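Local coordinates for protein TssK (Serratia sp. FS14, PDB 5Y0E) that probably serves as a structural subunit of the baseplate of the bacterial type VI secretion system, assembling as a trimer, at residues E96-L102 with L151-S157. Sequence-based numbering, arbitrary orientation.
Sequences ENVVLAL and LRLMLES
Glu156 N donates to Asn97 O at 2.7 Å with an N-H...O angle of 164°, one of five backbone hydrogen bonds joining 96-102 to 151-157; residues 152-155 pair antiparallel, and this bond extends the pairing one residue beyond them. Val99 and Met154 bond in both directions, Val99 N reaching Met154 O at 2.9 Å, and Ala101 and Arg152 repeat the pattern. In the 3-10 segment that follows, Ser157 OG donates to Glu96 OE2 at 2.9 Å from above the carboxylate plane (49° out of it), and Ser157 N bonds the same oxygen weakly. With Glu96 CG anti to the backbone N and the chain bent at chi2 (105°), OE2 is brought to Ser157. Asn97 and Glu156 run side by side, amide and carboxylate nearly perpendicular, with a weak ND2 to OE1 bond.

Strand 163-174 hydrogen-bonds the far edge of 96-102, an interior strand of a mixed sheet. On one face, Val99 CG2 lies 3.7 Å from Met154 CG, and Met154 SD passes Ala101 CB at 4.1 Å, near Trp163. On the other, Leu100 CD1 meets Leu153 CD2 at 4.3 Å and also Leu151 CB of the adjoining loop. Buried aliphatic packing thus flanks the central backbone bonds, while polar side-chain bonds gather at the more exposed end.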
loop_
_atom_site.group_PDB
_atom_site.type_symbol
_atom_site.label_atom_id
_atom_site.label_comp_id
_atom_site.label_asym_id
_atom_site.label_seq_id
_atom_site.Cartn_x
_atom_site.Cartn_y
_atom_site.Cartn_z
ATOM N N GLU A 96 -13.707 31.277 8.363
ATOM C CA GLU A 96 -13.747 30.623 9.659
ATOM C C GLU A 96 -14.057 29.140 9.492
ATOM O O GLU A 96 -14.769 28.735 8.573
ATOM C CB GLU A 96 -14.775 31.289 10.563
ATOM C CG GLU A 96 -14.863 30.676 11.941
ATOM C CD GLU A 96 -14.208 31.524 12.992
ATOM O OE1 GLU A 96 -14.236 32.761 12.853
ATOM O OE2 GLU A 96 -13.665 30.952 13.956
ATOM N N ASN A 97 -13.506 28.326 10.380
ATOM C CA ASN A 97 -13.705 26.887 10.320
ATOM C C ASN A 97 -14.920 26.471 11.131
ATOM O O ASN A 97 -15.103 26.919 12.261
ATOM C CB ASN A 97 -12.470 26.156 10.824
ATOM C CG ASN A 97 -11.419 26.041 9.774
ATOM O OD1 ASN A 97 -11.731 25.996 8.597
ATOM N ND2 ASN A 97 -10.170 25.980 10.185
ATOM N N VAL A 98 -15.738 25.605 10.545
ATOM C CA VAL A 98 -16.902 25.017 11.188
ATOM C C VAL A 98 -16.600 23.563 11.526
ATOM O O VAL A 98 -16.076 22.820 10.696
ATOM C CB VAL A 98 -18.131 25.114 10.271
ATOM C CG1 VAL A 98 -19.371 24.690 11.009
ATOM C CG2 VAL A 98 -18.277 26.510 9.762
ATOM N N VAL A 99 -16.974 23.149 12.729
ATOM C CA VAL A 99 -16.674 21.816 13.229
ATOM C C VAL A 99 -17.942 21.092 13.661
ATOM O O VAL A 99 -18.991 21.689 13.884
ATOM C CB VAL A 99 -15.700 21.861 14.411
ATOM C CG1 VAL A 99 -14.432 22.546 14.011
ATOM C CG2 VAL A 99 -16.356 22.561 15.578
ATOM N N LEU A 100 -17.822 19.774 13.775
ATOM C CA LEU A 100 -18.795 18.936 14.464
ATOM C C LEU A 100 -18.207 18.590 15.816
ATOM O O LEU A 100 -17.092 18.087 15.886
ATOM C CB LEU A 100 -19.088 17.674 13.664
ATOM C CG LEU A 100 -20.115 16.708 14.244
ATOM C CD1 LEU A 100 -21.379 17.453 14.561
ATOM C CD2 LEU A 100 -20.392 15.579 13.283
ATOM N N ALA A 101 -18.898 18.933 16.880
ATOM C CA ALA A 101 -18.347 18.729 18.190
ATOM C C ALA A 101 -19.202 17.990 19.182
ATOM O O ALA A 101 -20.371 17.855 19.022
ATOM C CB ALA A 101 -17.942 20.058 18.766
ATOM N N LEU A 102 -18.565 17.522 20.232
ATOM C CA LEU A 102 -19.225 16.783 21.270
ATOM C C LEU A 102 -18.490 17.057 22.525
ATOM O O LEU A 102 -17.298 17.147 22.518
ATOM C CB LEU A 102 -19.157 15.301 20.980
ATOM C CG LEU A 102 -19.833 14.438 22.022
ATOM C CD1 LEU A 102 -21.325 14.523 21.831
ATOM C CD2 LEU A 102 -19.349 13.007 21.955
ATOM N N LEU A 151 -24.485 16.166 19.581
ATOM C CA LEU A 151 -23.560 16.634 18.610
ATOM C C LEU A 151 -23.948 18.038 18.280
ATOM O O LEU A 151 -25.088 18.409 18.343
ATOM C CB LEU A 151 -23.632 15.775 17.374
ATOM C CG LEU A 151 -23.141 14.364 17.529
ATOM C CD1 LEU A 151 -23.291 13.660 16.215
ATOM C CD2 LEU A 151 -21.704 14.386 17.949
ATOM N N ARG A 152 -22.980 18.826 17.907
ATOM C CA ARG A 152 -23.268 20.181 17.625
ATOM C C ARG A 152 -22.348 20.825 16.622
ATOM O O ARG A 152 -21.159 20.642 16.672
ATOM C CB ARG A 152 -23.152 20.934 18.929
ATOM C CG ARG A 152 -23.265 22.421 18.773
ATOM C CD ARG A 152 -22.748 23.172 19.961
ATOM N NE ARG A 152 -23.649 23.009 21.065
ATOM C CZ ARG A 152 -23.686 23.826 22.093
ATOM N NH1 ARG A 152 -22.862 24.854 22.113
ATOM N NH2 ARG A 152 -24.522 23.610 23.090
ATOM N N LEU A 153 -22.904 21.571 15.679
ATOM C CA LEU A 153 -22.104 22.301 14.719
ATOM C C LEU A 153 -21.735 23.629 15.323
ATOM O O LEU A 153 -22.577 24.264 15.888
ATOM C CB LEU A 153 -22.894 22.522 13.461
ATOM C CG LEU A 153 -23.204 21.209 12.813
ATOM C CD1 LEU A 153 -24.466 21.310 12.018
ATOM C CD2 LEU A 153 -22.056 20.755 11.963
ATOM N N MET A 154 -20.480 24.018 15.240
ATOM C CA MET A 154 -20.013 25.268 15.799
ATOM C C MET A 154 -18.761 25.824 15.130
ATOM O O MET A 154 -18.232 25.226 14.236
ATOM C CB MET A 154 -19.791 25.132 17.293
ATOM C CG MET A 154 -19.043 23.915 17.740
ATOM S SD MET A 154 -18.449 24.070 19.411
ATOM C CE MET A 154 -19.829 23.396 20.252
ATOM N N LEU A 155 -18.309 26.991 15.551
ATOM C CA LEU A 155 -17.116 27.594 14.987
ATOM C C LEU A 155 -15.880 27.064 15.690
ATOM O O LEU A 155 -15.891 26.841 16.898
ATOM C CB LEU A 155 -17.161 29.115 15.115
ATOM C CG LEU A 155 -18.397 29.818 14.568
ATOM C CD1 LEU A 155 -18.226 31.305 14.671
ATOM C CD2 LEU A 155 -18.643 29.400 13.139
ATOM N N GLU A 156 -14.805 26.886 14.929
ATOM C CA GLU A 156 -13.567 26.438 15.543
ATOM C C GLU A 156 -13.138 27.378 16.655
ATOM O O GLU A 156 -12.566 26.937 17.654
ATOM C CB GLU A 156 -12.474 26.313 14.487
ATOM C CG GLU A 156 -11.144 25.797 15.005
ATOM C CD GLU A 156 -10.074 25.805 13.938
ATOM O OE1 GLU A 156 -9.698 26.895 13.469
ATOM O OE2 GLU A 156 -9.608 24.722 13.551
ATOM N N SER A 157 -13.429 28.667 16.518
ATOM C CA SER A 157 -13.044 29.621 17.549
ATOM C C SER A 157 -13.830 29.439 18.843
ATOM O O SER A 157 -13.366 29.880 19.897
ATOM C CB SER A 157 -13.228 31.036 17.036
ATOM O OG SER A 157 -14.579 31.273 16.741
#